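Local coordinates for protein YCGM (Escherichia coli, PDB 1NR9) that is of unknown function but carries the fumarylacetoacetate hydrolase fold and holds a magnesium ion among acidic side chains, at residues S64-V69 and L104-V109; V69-E74 and G199-G204. All blocks are in the same frame, centred on the assembly; numbering follows the deposited sequence.

Interaction 1 of 2, residues S64-V69 and L104-V109; sequences SDFGSV and LTLRDV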
loop_
_atom_site.group_PDB
_atom_site.type_symbol
_atom_site.label_atom_id
_atom_site.label_comp_id
_atom_site.label_asym_id
_atom_site.label_seq_id
_atom_site.Cartn_x
_atom_site.Cartn_y
_atom_site.Cartn_z
ATOM N N SER A 64 -10.674 -13.947 -11.456
ATOM C CA SER A 64 -11.194 -14.448 -12.719
ATOM C C SER A 64 -12.206 -13.513 -13.368
ATOM O O SER A 64 -12.569 -13.701 -14.528
ATOM C CB SER A 64 -11.825 -15.826 -12.503
ATOM O OG SER A 64 -12.776 -15.798 -11.451
ATOM N N ASP A 65 -12.643 -12.495 -12.630
ATOM C CA ASP A 65 -13.643 -11.561 -13.142
ATOM C C ASP A 65 -13.137 -10.119 -13.295
ATOM O O ASP A 65 -13.927 -9.171 -13.253
ATOM C CB ASP A 65 -14.864 -11.570 -12.211
ATOM C CG ASP A 65 -15.103 -12.930 -11.563
ATOM O OD1 ASP A 65 -15.290 -13.924 -12.298
ATOM O OD2 ASP A 65 -15.106 -13.003 -10.314
ATOM N N PHE A 66 -11.832 -9.952 -13.484
ATOM C CA PHE A 66 -11.248 -8.622 -13.617
ATOM C C PHE A 66 -10.375 -8.451 -14.851
ATOM O O PHE A 66 -9.683 -7.443 -14.988
ATOM C CB PHE A 66 -10.423 -8.299 -12.375
ATOM C CG PHE A 66 -11.245 -8.089 -11.137
ATOM C CD1 PHE A 66 -10.781 -8.527 -9.899
ATOM C CD2 PHE A 66 -12.453 -7.405 -11.197
ATOM C CE1 PHE A 66 -11.505 -8.280 -8.739
ATOM C CE2 PHE A 66 -13.185 -7.151 -10.045
ATOM C CZ PHE A 66 -12.710 -7.589 -8.811
ATOM N N GLY A 67 -10.403 -9.428 -15.750
ATOM C CA GLY A 67 -9.597 -9.320 -16.951
ATOM C C GLY A 67 -8.336 -10.138 -16.822
ATOM O O GLY A 67 -8.125 -10.790 -15.800
ATOM N N SER A 68 -7.484 -10.094 -17.841
ATOM C CA SER A 68 -6.249 -10.878 -17.821
ATOM C C SER A 68 -5.335 -10.536 -16.649
ATOM O O SER A 68 -5.336 -9.416 -16.136
ATOM C CB SER A 68 -5.469 -10.699 -19.126
ATOM O OG SER A 68 -4.893 -9.408 -19.184
ATOM N N VAL A 69 -4.539 -11.522 -16.256
ATOM C CA VAL A 69 -3.606 -11.396 -15.149
ATOM C C VAL A 69 -2.219 -11.685 -15.703
ATOM O O VAL A 69 -1.981 -12.781 -16.202
ATOM C CB VAL A 69 -3.955 -12.433 -14.042
ATOM C CG1 VAL A 69 -3.008 -12.306 -12.861
ATOM C CG2 VAL A 69 -5.395 -12.223 -13.593
ATOM N N LEU A 104 2.486 -9.862 -9.930
ATOM C CA LEU A 104 1.223 -10.172 -10.565
ATOM C C LEU A 104 0.447 -8.882 -10.757
ATOM O O LEU A 104 0.304 -8.102 -9.815
ATOM C CB LEU A 104 0.434 -11.124 -9.680
ATOM C CG LEU A 104 0.400 -12.582 -10.120
ATOM C CD1 LEU A 104 1.698 -12.975 -10.803
ATOM C CD2 LEU A 104 0.125 -13.446 -8.892
ATOM N N THR A 105 -0.056 -8.657 -11.968
ATOM C CA THR A 105 -0.796 -7.442 -12.249
ATOM C C THR A 105 -2.003 -7.632 -13.160
ATOM O O THR A 105 -1.987 -8.467 -14.063
ATOM C CB THR A 105 0.140 -6.355 -12.856
ATOM O OG1 THR A 105 -0.567 -5.612 -13.857
ATOM C CG2 THR A 105 1.378 -6.980 -13.465
ATOM N N LEU A 106 -3.058 -6.864 -12.893
ATOM C CA LEU A 106 -4.281 -6.902 -13.695
ATOM C C LEU A 106 -4.162 -5.852 -14.820
ATOM O O LEU A 106 -4.636 -4.715 -14.664
ATOM C CB LEU A 106 -5.493 -6.580 -12.813
ATOM C CG LEU A 106 -5.894 -7.632 -11.769
ATOM C CD1 LEU A 106 -7.059 -7.117 -10.933
ATOM C CD2 LEU A 106 -6.295 -8.930 -12.476
ATOM N N ARG A 107 -3.546 -6.242 -15.945
ATOM C CA ARG A 107 -3.316 -5.333 -17.072
ATOM C C ARG A 107 -4.524 -4.570 -17.570
ATOM O O ARG A 107 -4.471 -3.353 -17.712
ATOM C CB ARG A 107 -2.683 -6.063 -18.257
ATOM C CG ARG A 107 -1.397 -6.790 -17.936
ATOM C CD ARG A 107 -0.327 -5.934 -17.259
ATOM N NE ARG A 107 0.269 -4.920 -18.123
ATOM C CZ ARG A 107 1.306 -4.165 -17.765
ATOM N NH1 ARG A 107 1.857 -4.317 -16.566
ATOM N NH2 ARG A 107 1.787 -3.249 -18.599
ATOM N N ASP A 108 -5.609 -5.271 -17.856
ATOM C CA ASP A 108 -6.814 -4.600 -18.334
ATOM C C ASP A 108 -7.171 -3.436 -17.399
ATOM O O ASP A 108 -7.322 -2.289 -17.833
ATOM C CB ASP A 108 -7.966 -5.605 -18.407
ATOM C CG ASP A 108 -7.775 -6.627 -19.519
ATOM O OD1 ASP A 108 -6.608 -6.897 -19.868
ATOM O OD2 ASP A 108 -8.784 -7.165 -20.034
ATOM N N VAL A 109 -7.278 -3.744 -16.110
ATOM C CA VAL A 109 -7.604 -2.758 -15.091
ATOM C C VAL A 109 -6.601 -1.616 -15.021
ATOM O O VAL A 109 -6.981 -0.456 -14.832
ATOM C CB VAL A 109 -7.651 -3.400 -13.707
ATOM C CG1 VAL A 109 -7.873 -2.324 -12.655
ATOM C CG2 VAL A 109 -8.738 -4.472 -13.662
#
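The ring of F66 meets L106 obliquely, with CD1 of L106 set 4.1 Å from ring atom CD1 of F66 and closer still, 3.8 Å, to CB of F66 at the root of the ring. The F66 ring then leads away from segment 104-109 and stacks on F181 of the second subunit, where K180 of that subunit also packs on it. A second flat group, the D108 carboxylate, accepts the hydroxyl of S68 at OD1 (OG to OD1 3.1 Å); S68 OG is pointed there by its place between its own backbone N and carbonyl carbon (chi1 72°). The hydroxyl arrives from above the carboxylate plane, 49° out of it, while OD2 of D108 lies beside CA of G67.

L106 spreads its two methyls over the loop: CD1 goes to F66, and CD2 to CG2 of V69 at 3.6 Å, the two side chains running alongside each other in the same direction. V109 adds CG2, 3.4 Å from the carbonyl O of F66. V69 CA also lies 3.5 Å from T105 O, a CA-H...O contact.

This is loop-to-helix-start packing within the fumarylacetoacetate hydrolase family domain, with F66 reaching the subunit interface. L106 is the N-cap residue of helix 107-116, and the loop after strand 53-55 passes this helix start before entering strand 69-79. Helix 121-124 touches T105 and V109 as well, and F126 packs on L104 and L106.

Interaction 2 of 2, residues V69-E74 and G199-G204; sequences VHHEVE and GPLQSG. With MG (magnesium ion), chain E.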
loop_
_atom_site.group_PDB
_atom_site.type_symbol
_atom_site.label_atom_id
_atom_site.label_comp_id
_atom_site.label_asym_id
_atom_site.label_seq_id
_atom_site.Cartn_x
_atom_site.Cartn_y
_atom_site.Cartn_z
ATOM N N VAL A 69 -4.539 -11.522 -16.256
ATOM C CA VAL A 69 -3.606 -11.396 -15.149
ATOM C C VAL A 69 -2.219 -11.685 -15.703
ATOM O O VAL A 69 -1.981 -12.781 -16.202
ATOM C CB VAL A 69 -3.955 -12.433 -14.042
ATOM C CG1 VAL A 69 -3.008 -12.306 -12.861
ATOM C CG2 VAL A 69 -5.395 -12.223 -13.593
ATOM N N HIS A 70 -1.310 -10.714 -15.624
ATOM C CA HIS A 70 0.044 -10.916 -16.134
ATOM C C HIS A 70 1.077 -11.289 -15.086
ATOM O O HIS A 70 0.893 -11.038 -13.894
ATOM C CB HIS A 70 0.526 -9.686 -16.886
ATOM C CG HIS A 70 -0.102 -9.527 -18.233
ATOM N ND1 HIS A 70 0.397 -8.669 -19.191
ATOM C CD2 HIS A 70 -1.208 -10.093 -18.771
ATOM C CE1 HIS A 70 -0.375 -8.712 -20.261
ATOM N NE2 HIS A 70 -1.357 -9.568 -20.032
ATOM N N HIS A 71 2.162 -11.907 -15.543
ATOM C CA HIS A 71 3.237 -12.318 -14.654
ATOM C C HIS A 71 4.465 -11.452 -14.924
ATOM O O HIS A 71 4.732 -11.071 -16.064
ATOM C CB HIS A 71 3.597 -13.792 -14.880
ATOM C CG HIS A 71 3.964 -14.110 -16.296
ATOM N ND1 HIS A 71 3.086 -14.706 -17.177
ATOM C CD2 HIS A 71 5.092 -13.858 -17.004
ATOM C CE1 HIS A 71 3.655 -14.805 -18.365
ATOM N NE2 HIS A 71 4.873 -14.296 -18.288
ATOM N N GLU A 72 5.190 -11.122 -13.864
ATOM C CA GLU A 72 6.401 -10.338 -13.986
ATOM C C GLU A 72 7.390 -10.964 -13.025
ATOM O O GLU A 72 7.276 -10.770 -11.817
ATOM C CB GLU A 72 6.177 -8.878 -13.569
ATOM C CG GLU A 72 5.289 -8.034 -14.476
ATOM C CD GLU A 72 5.324 -6.550 -14.101
ATOM O OE1 GLU A 72 4.613 -5.745 -14.747
ATOM O OE2 GLU A 72 6.071 -6.191 -13.159
ATOM N N VAL A 73 8.339 -11.743 -13.527
ATOM C CA VAL A 73 9.323 -12.324 -12.620
ATOM C C VAL A 73 10.217 -11.154 -12.232
ATOM O O VAL A 73 10.518 -10.300 -13.070
ATOM C CB VAL A 73 10.175 -13.438 -13.293
ATOM C CG1 VAL A 73 11.013 -12.862 -14.411
ATOM C CG2 VAL A 73 11.054 -14.120 -12.241
ATOM N N GLU A 74 10.611 -11.097 -10.964
ATOM C CA GLU A 74 11.447 -10.006 -10.491
ATOM C C GLU A 74 12.334 -10.448 -9.325
ATOM O O GLU A 74 12.019 -11.405 -8.603
ATOM C CB GLU A 74 10.567 -8.814 -10.039
ATOM C CG GLU A 74 9.508 -8.316 -11.069
ATOM C CD GLU A 74 8.913 -6.940 -10.727
ATOM O OE1 GLU A 74 9.416 -6.286 -9.784
ATOM O OE2 GLU A 74 7.949 -6.496 -11.407
ATOM N N GLY A 199 3.781 -11.696 -19.708
ATOM C CA GLY A 199 2.644 -12.301 -20.383
ATOM C C GLY A 199 1.434 -12.541 -19.499
ATOM O O GLY A 199 1.435 -12.180 -18.325
ATOM N N PRO A 200 0.372 -13.144 -20.044
ATOM C CA PRO A 200 -0.852 -13.432 -19.299
ATOM C C PRO A 200 -0.818 -14.829 -18.689
ATOM O O PRO A 200 -0.244 -15.745 -19.270
ATOM C CB PRO A 200 -1.922 -13.312 -20.370
ATOM C CG PRO A 200 -1.250 -13.977 -21.518
ATOM C CD PRO A 200 0.153 -13.360 -21.483
ATOM N N LEU A 201 -1.433 -14.968 -17.518
ATOM C CA LEU A 201 -1.517 -16.234 -16.799
ATOM C C LEU A 201 -2.952 -16.747 -16.875
ATOM O O LEU A 201 -3.901 -15.949 -16.904
ATOM C CB LEU A 201 -1.161 -16.050 -15.332
ATOM C CG LEU A 201 0.286 -16.220 -14.883
ATOM C CD1 LEU A 201 0.318 -16.188 -13.364
ATOM C CD2 LEU A 201 0.842 -17.540 -15.388
ATOM N N GLN A 202 -3.116 -18.069 -16.903
ATOM C CA GLN A 202 -4.447 -18.657 -16.972
ATOM C C GLN A 202 -4.556 -19.877 -16.077
ATOM O O GLN A 202 -3.575 -20.601 -15.873
ATOM C CB GLN A 202 -4.789 -19.033 -18.409
ATOM C CG GLN A 202 -4.658 -17.876 -19.364
ATOM C CD GLN A 202 -5.390 -18.116 -20.654
ATOM O OE1 GLN A 202 -5.252 -19.172 -21.275
ATOM N NE2 GLN A 202 -6.176 -17.133 -21.077
ATOM N N SER A 203 -5.753 -20.093 -15.533
ATOM C CA SER A 203 -5.998 -21.226 -14.650
ATOM C C SER A 203 -5.484 -22.495 -15.305
ATOM O O SER A 203 -5.712 -22.733 -16.494
ATOM C CB SER A 203 -7.492 -21.360 -14.367
ATOM O OG SER A 203 -8.021 -20.137 -13.880
ATOM N N GLY A 204 -4.768 -23.301 -14.531
ATOM C CA GLY A 204 -4.240 -24.535 -15.073
ATOM C C GLY A 204 -2.802 -24.447 -15.541
ATOM O O GLY A 204 -2.136 -25.467 -15.651
HETATM MG MG MG E . 6.433 -3.944 -12.432
HETATM O O HOH W 1 -5.705 -14.115 -17.290
HETATM O O HOH W 2 7.607 -4.497 -10.257
#
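V69-H71 and G199-L201 pair as two short, weakly bonded antiparallel strands in the mixed sheet of this fumarylacetoacetate hydrolase fold; their axes approach to 4.2 Å, with the N-to-C directions of the two short segments 120° apart.

Two backbone hydrogen bonds join them. L201 N gives its hydrogen to V69 O at 2.6 Å, and H71 N reaches G199 O, whose position is less sure. A water extends the ladder, accepting from V69 N and donating to L201 O.

Ring packing accounts for much of the rest. H70, with CG anti to its carbonyl carbon (chi1 -74°), lays one ring face over the G199-P200 peptide, with G199 C and P200 N each 3.6 Å above the plane and displaced from the ring centre; its CD2 comes 3.7 Å from P200 CB. H71 instead has CG between backbone N and carbonyl carbon (chi1 56°), which brings its ring over G199, whose N stands 3.1 Å above one face. At the ring edge of H71, near its plane, lies CG of L201. Strands 149-154 and 157-163 of the four-stranded sheet also touch H71.

Metal binding follows one residue further on. E72 turns away from segment 199-204 and extends to the magnesium ion, which D103 also binds; K124 forms a salt bridge with OE1 of E72, and OE2 of E72 coordinates the magnesium at 2.4 Å.

How the interactions relate
From the N terminus, the loop after strand 53-55 comes first and runs through V69, which both contacts share, into strand 69-79. Interaction 1 closes a loop of 34 residues when the chain returns at L104-V109, just ahead of and into helix 107-116. Interaction 2 closes a much longer one, 124 residues, when strand 199-201 comes back to V69-E74. The two loops cross, since L104-V109 falls between V69-E74 and G199-G204. Their centres lie about 10 Å apart and they touch: T105 O is 2.8 Å from H70 N, a probable hydrogen bond. Strand 69-79 thus joins the helix start on one hand and strand 199-201 on the other, beside the magnesium site.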